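PDB 5ZI1: insecticidal crystal protein Cry7Cal from Bacillus thuringiensis, which is an insecticidal toxin active against the locust Locusta migratoria manilensis, probably binding a receptor and, like other delta endotoxins, probably opening pores in gut cell membranes. Local coordinates for residues S119-N122 with L123-A127; R217-R220 with E221-M225. One frame throughout, in Å; residues are numbered along the deposited sequence.

Contact 1. Residues S119-N122 with L123-A127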
loop_
_atom_site.group_PDB
_atom_site.type_symbol
_atom_site.label_atom_id
_atom_site.label_comp_id
_atom_site.label_asym_id
_atom_site.label_seq_id
_atom_site.Cartn_x
_atom_site.Cartn_y
_atom_site.Cartn_z
ATOM N N SER A 119 -5.595 -31.749 -6.322
ATOM C CA SER A 119 -4.870 -32.173 -5.130
ATOM C C SER A 119 -4.146 -31.005 -4.475
ATOM O O SER A 119 -4.072 -30.944 -3.244
ATOM C CB SER A 119 -3.899 -33.312 -5.453
ATOM O OG SER A 119 -2.908 -32.907 -6.382
ATOM N N THR A 120 -3.616 -30.057 -5.266
ATOM C CA THR A 120 -2.898 -28.936 -4.645
ATOM C C THR A 120 -3.879 -27.952 -4.022
ATOM O O THR A 120 -3.624 -27.407 -2.942
ATOM C CB THR A 120 -1.999 -28.214 -5.659
ATOM O OG1 THR A 120 -0.978 -29.103 -6.123
ATOM C CG2 THR A 120 -1.320 -27.017 -5.018
ATOM N N GLU A 121 -5.022 -27.738 -4.678
ATOM C CA GLU A 121 -6.012 -26.810 -4.146
ATOM C C GLU A 121 -6.643 -27.354 -2.871
ATOM O O GLU A 121 -6.967 -26.581 -1.961
ATOM C CB GLU A 121 -7.065 -26.515 -5.224
ATOM C CG GLU A 121 -7.898 -25.263 -4.956
ATOM C CD GLU A 121 -9.039 -25.499 -3.958
ATOM O OE1 GLU A 121 -9.583 -26.630 -3.943
ATOM O OE2 GLU A 121 -9.383 -24.558 -3.193
ATOM N N ASN A 122 -6.805 -28.681 -2.779
ATOM C CA ASN A 122 -7.257 -29.280 -1.534
ATOM C C ASN A 122 -6.230 -29.093 -0.421
ATOM O O ASN A 122 -6.613 -28.879 0.734
ATOM C CB ASN A 122 -7.582 -30.763 -1.750
ATOM C CG ASN A 122 -8.966 -30.986 -2.423
ATOM O OD1 ASN A 122 -9.829 -30.105 -2.425
ATOM N ND2 ASN A 122 -9.162 -32.169 -2.987
ATOM N N LEU A 123 -4.926 -29.128 -0.738
ATOM C CA LEU A 123 -3.935 -28.876 0.303
ATOM C C LEU A 123 -4.134 -27.499 0.918
ATOM O O LEU A 123 -4.058 -27.339 2.140
ATOM C CB LEU A 123 -2.507 -29.020 -0.232
ATOM C CG LEU A 123 -1.423 -29.034 0.873
ATOM C CD1 LEU A 123 -1.822 -30.012 1.971
ATOM C CD2 LEU A 123 -0.047 -29.411 0.347
ATOM N N PHE A 124 -4.413 -26.492 0.095
ATOM C CA PHE A 124 -4.685 -25.171 0.653
ATOM C C PHE A 124 -5.890 -25.213 1.588
ATOM O O PHE A 124 -5.827 -24.714 2.716
ATOM C CB PHE A 124 -4.879 -24.146 -0.475
ATOM C CG PHE A 124 -3.575 -23.600 -1.044
ATOM C CD1 PHE A 124 -2.897 -22.573 -0.410
ATOM C CD2 PHE A 124 -3.038 -24.122 -2.210
ATOM C CE1 PHE A 124 -1.704 -22.069 -0.930
ATOM C CE2 PHE A 124 -1.858 -23.628 -2.746
ATOM C CZ PHE A 124 -1.185 -22.602 -2.103
ATOM N N LYS A 125 -6.993 -25.834 1.151
ATOM C CA LYS A 125 -8.144 -25.978 2.041
ATOM C C LYS A 125 -7.740 -26.638 3.345
ATOM O O LYS A 125 -8.030 -26.122 4.430
ATOM C CB LYS A 125 -9.247 -26.776 1.373
ATOM C CG LYS A 125 -9.922 -26.063 0.258
ATOM C CD LYS A 125 -10.870 -27.023 -0.452
ATOM C CE LYS A 125 -11.588 -26.324 -1.588
ATOM N NZ LYS A 125 -11.857 -27.307 -2.668
ATOM N N PHE A 126 -7.029 -27.760 3.258
ATOM C CA PHE A 126 -6.566 -28.436 4.468
ATOM C C PHE A 126 -5.571 -27.583 5.254
ATOM O O PHE A 126 -5.597 -27.579 6.491
ATOM C CB PHE A 126 -5.944 -29.787 4.105
ATOM C CG PHE A 126 -5.398 -30.543 5.283
ATOM C CD1 PHE A 126 -4.070 -30.389 5.672
ATOM C CD2 PHE A 126 -6.202 -31.395 6.010
ATOM C CE1 PHE A 126 -3.568 -31.083 6.761
ATOM C CE2 PHE A 126 -5.700 -32.095 7.098
ATOM C CZ PHE A 126 -4.389 -31.939 7.467
ATOM N N ALA A 127 -4.685 -26.852 4.565
ATOM C CA ALA A 127 -3.553 -26.228 5.264
ATOM C C ALA A 127 -3.857 -24.847 5.833
ATOM O O ALA A 127 -3.341 -24.502 6.898
ATOM C CB ALA A 127 -2.352 -26.119 4.331
#

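Contact 2. Residues R217-R220 with E221-M225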
loop_
_atom_site.group_PDB
_atom_site.type_symbol
_atom_site.label_atom_id
_atom_site.label_comp_id
_atom_site.label_asym_id
_atom_site.label_seq_id
_atom_site.Cartn_x
_atom_site.Cartn_y
_atom_site.Cartn_z
ATOM N N ARG A 217 5.332 1.186 13.561
ATOM C CA ARG A 217 6.165 0.196 12.889
ATOM C C ARG A 217 5.341 -1.002 12.439
ATOM O O ARG A 217 5.605 -1.584 11.382
ATOM C CB ARG A 217 7.298 -0.260 13.801
ATOM C CG ARG A 217 8.203 -1.271 13.125
ATOM C CD ARG A 217 9.397 -1.679 13.982
ATOM N NE ARG A 217 10.278 -0.553 14.280
ATOM C CZ ARG A 217 10.362 0.023 15.473
ATOM N NH1 ARG A 217 11.193 1.047 15.662
ATOM N NH2 ARG A 217 9.609 -0.430 16.476
ATOM N N PHE A 218 4.368 -1.410 13.254
ATOM C CA PHE A 218 3.480 -2.489 12.861
ATOM C C PHE A 218 2.664 -2.085 11.644
ATOM O O PHE A 218 2.600 -2.822 10.652
ATOM C CB PHE A 218 2.587 -2.843 14.038
ATOM C CG PHE A 218 1.568 -3.882 13.745
ATOM C CD1 PHE A 218 1.862 -5.221 13.883
ATOM C CD2 PHE A 218 0.279 -3.518 13.382
ATOM C CE1 PHE A 218 0.894 -6.180 13.640
ATOM C CE2 PHE A 218 -0.679 -4.467 13.141
ATOM C CZ PHE A 218 -0.376 -5.801 13.268
ATOM N N ARG A 219 2.075 -0.889 11.683
ATOM C CA ARG A 219 1.335 -0.391 10.528
ATOM C C ARG A 219 2.208 -0.381 9.276
ATOM O O ARG A 219 1.793 -0.860 8.215
ATOM C CB ARG A 219 0.792 1.006 10.822
ATOM C CG ARG A 219 0.381 1.795 9.589
ATOM C CD ARG A 219 -0.458 3.016 9.983
ATOM N NE ARG A 219 0.259 3.873 10.924
ATOM C CZ ARG A 219 -0.327 4.774 11.718
ATOM N NH1 ARG A 219 -1.664 4.942 11.680
ATOM N NH2 ARG A 219 0.421 5.503 12.561
ATOM N N ARG A 220 3.436 0.133 9.386
ATOM C CA ARG A 220 4.275 0.266 8.198
ATOM C C ARG A 220 4.630 -1.093 7.626
ATOM O O ARG A 220 4.415 -1.350 6.438
ATOM C CB ARG A 220 5.549 1.042 8.515
ATOM C CG ARG A 220 6.443 1.178 7.312
ATOM C CD ARG A 220 7.668 2.029 7.616
ATOM N NE ARG A 220 8.653 1.278 8.391
ATOM C CZ ARG A 220 8.891 1.469 9.685
ATOM N NH1 ARG A 220 8.222 2.401 10.362
ATOM N NH2 ARG A 220 9.806 0.731 10.296
ATOM N N GLU A 221 5.152 -1.988 8.462
ATOM C CA GLU A 221 5.592 -3.288 7.963
ATOM C C GLU A 221 4.415 -4.164 7.524
ATOM O O GLU A 221 4.513 -4.855 6.503
ATOM C CB GLU A 221 6.436 -3.988 9.023
ATOM C CG GLU A 221 7.803 -3.271 9.290
ATOM C CD GLU A 221 8.775 -4.156 10.042
ATOM O OE1 GLU A 221 8.462 -5.356 10.206
ATOM O OE2 GLU A 221 9.853 -3.669 10.475
ATOM N N MET A 222 3.299 -4.157 8.271
ATOM C CA MET A 222 2.166 -5.025 7.921
ATOM C C MET A 222 1.371 -4.502 6.737
ATOM O O MET A 222 0.686 -5.288 6.070
ATOM C CB MET A 222 1.224 -5.224 9.109
ATOM C CG MET A 222 1.911 -5.850 10.293
ATOM S SD MET A 222 2.596 -7.462 9.878
ATOM C CE MET A 222 1.062 -8.431 9.878
ATOM N N THR A 223 1.435 -3.195 6.480
ATOM C CA THR A 223 0.967 -2.674 5.204
ATOM C C THR A 223 1.695 -3.360 4.058
ATOM O O THR A 223 1.064 -3.853 3.106
ATOM C CB THR A 223 1.176 -1.160 5.178
ATOM O OG1 THR A 223 0.332 -0.565 6.175
ATOM C CG2 THR A 223 0.847 -0.563 3.812
ATOM N N ILE A 224 3.029 -3.443 4.167
ATOM C CA ILE A 224 3.857 -4.074 3.146
ATOM C C ILE A 224 3.660 -5.585 3.134
ATOM O O ILE A 224 3.609 -6.206 2.075
ATOM C CB ILE A 224 5.337 -3.720 3.384
ATOM C CG1 ILE A 224 5.586 -2.227 3.180
ATOM C CG2 ILE A 224 6.248 -4.572 2.500
ATOM C CD1 ILE A 224 7.021 -1.820 3.467
ATOM N N MET A 225 3.626 -6.211 4.301
ATOM C CA MET A 225 3.543 -7.668 4.341
ATOM C C MET A 225 2.136 -8.176 4.040
ATOM O O MET A 225 1.987 -9.201 3.365
ATOM C CB MET A 225 4.010 -8.194 5.692
ATOM C CG MET A 225 5.538 -8.259 5.824
ATOM S SD MET A 225 6.072 -9.082 7.350
ATOM C CE MET A 225 6.083 -7.679 8.466
#

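Contact 1. Residues S119-N122 with L123-A127
Glu-121 and Lys-125, four residues apart on helix 107-127, join in a salt bridge, with Lys-125 NZ 2.7 Å from Glu-121 OE1. The nitrogen comes in at the syn lone pair of OE1, the side facing the other oxygen. CG of Glu-121 stands anti to its own N (chi1 -162°) and the chain then bends at chi2 (-81°), which swings the carboxylate forward along the helix to meet the lysine. Lys-125 starts with CG beside its own N and runs nearly straight to CE, bringing that carbon close to both carboxylate oxygens, 3.1 Å from Glu-121 OE1; a final bend at chi4 then places NZ. Asn-122 adds a weak bond, its OD1 3.5 Å from Lys-125 NZ.

Round the helix, Thr-120 and Phe-124 run alongside each other in the same direction, with Thr-120 CG2 4.1 Å from Phe-124 CE2. Thr-120 OG1 turns back to bond Arg-116 O. Regular i to i+4 backbone bonds run along this helix, among them Phe-126 N to Asn-122 O at 2.8 Å.

Neighbouring helices of the N-terminal helical bundle pack on Glu-121, Lys-125 and Phe-124: His-151 of helix 141-165 bonds Glu-121 OE2 and also lays its ring nearly parallel to that of Phe-124, while Tyr-182 of helix 169-202 touches both members of the salt bridge. A buried carboxylate thus has a different partner on each oxygen, which would probably favour its ionised form and ties helix 107-127 to helix 141-165.

Contact 2. Residues R217-R220 with E221-M225
Arg-219 O is gripped twice by Thr-223, whose backbone N lies 2.9 Å away and whose OG1 donates a very short bond of 2.5 Å; the two donors reach the oxygen from opposite faces of the carbonyl plane. This is a threonine side chain doubling an i to i+4 bond inside helix 208-227, the last long helix of the N-terminal helical bundle of the delta endotoxins. It works because OG1 sits anti to the threonine's carbonyl carbon (chi1 -65°), folded back along the helix. A wider pi-type turn begins at Thr-223, and the next bond, Ile-224 N to Arg-220 O, is weak at 3.4 Å.

On another side, Phe-218 and Met-222 make a CH-pi and Met-aromatic pair. With its CG anti to N, Phe-218 presents a ring face to Met-222 CG, which stands 3.6 Å from the centroid and close to the ring normal; SD is farther out, in an oblique position. Leu-198 and Leu-201 of helix 169-202 pack on the same phenylalanine.

Arg-217 and Glu-221 run side by side in the same direction, yet their charged ends do not pair. Both Arg-217 and Arg-220 instead send NH1 to Asp-256, and Arg-219 bridges to Glu-283, so three arginines link the helix to later parts of the chain. Glu-221 OE1 lies close to Glu-62 OE2, a meeting of like charges that the nearby guanidinium groups of Arg-217 and Arg-220 would probably offset. Glu-221 OE2 rests 3.9 Å from the aliphatic CG of Arg-217.

In the fold
Both contacts belong to the N-terminal helical domain of the toxin, contact 1 on helix 107-127 and contact 2 later in the chain on helix 208-227. Their centres are 28 Å apart and their nearest atoms about 14 Å, so they do not touch. Helix 169-202 packs on both, through Tyr-182 at the first and Tyr-194 at the second. Contact 1 lies about 28 Å from the centre of the chain and binds helices of the bundle to each other, whereas contact 2, about 9 Å from it, also reaches residues beyond the bundle. Side chains of contact 1 thus help tie helices within the probable pore-forming domain, and arginines of contact 2 link it to later parts of the chain.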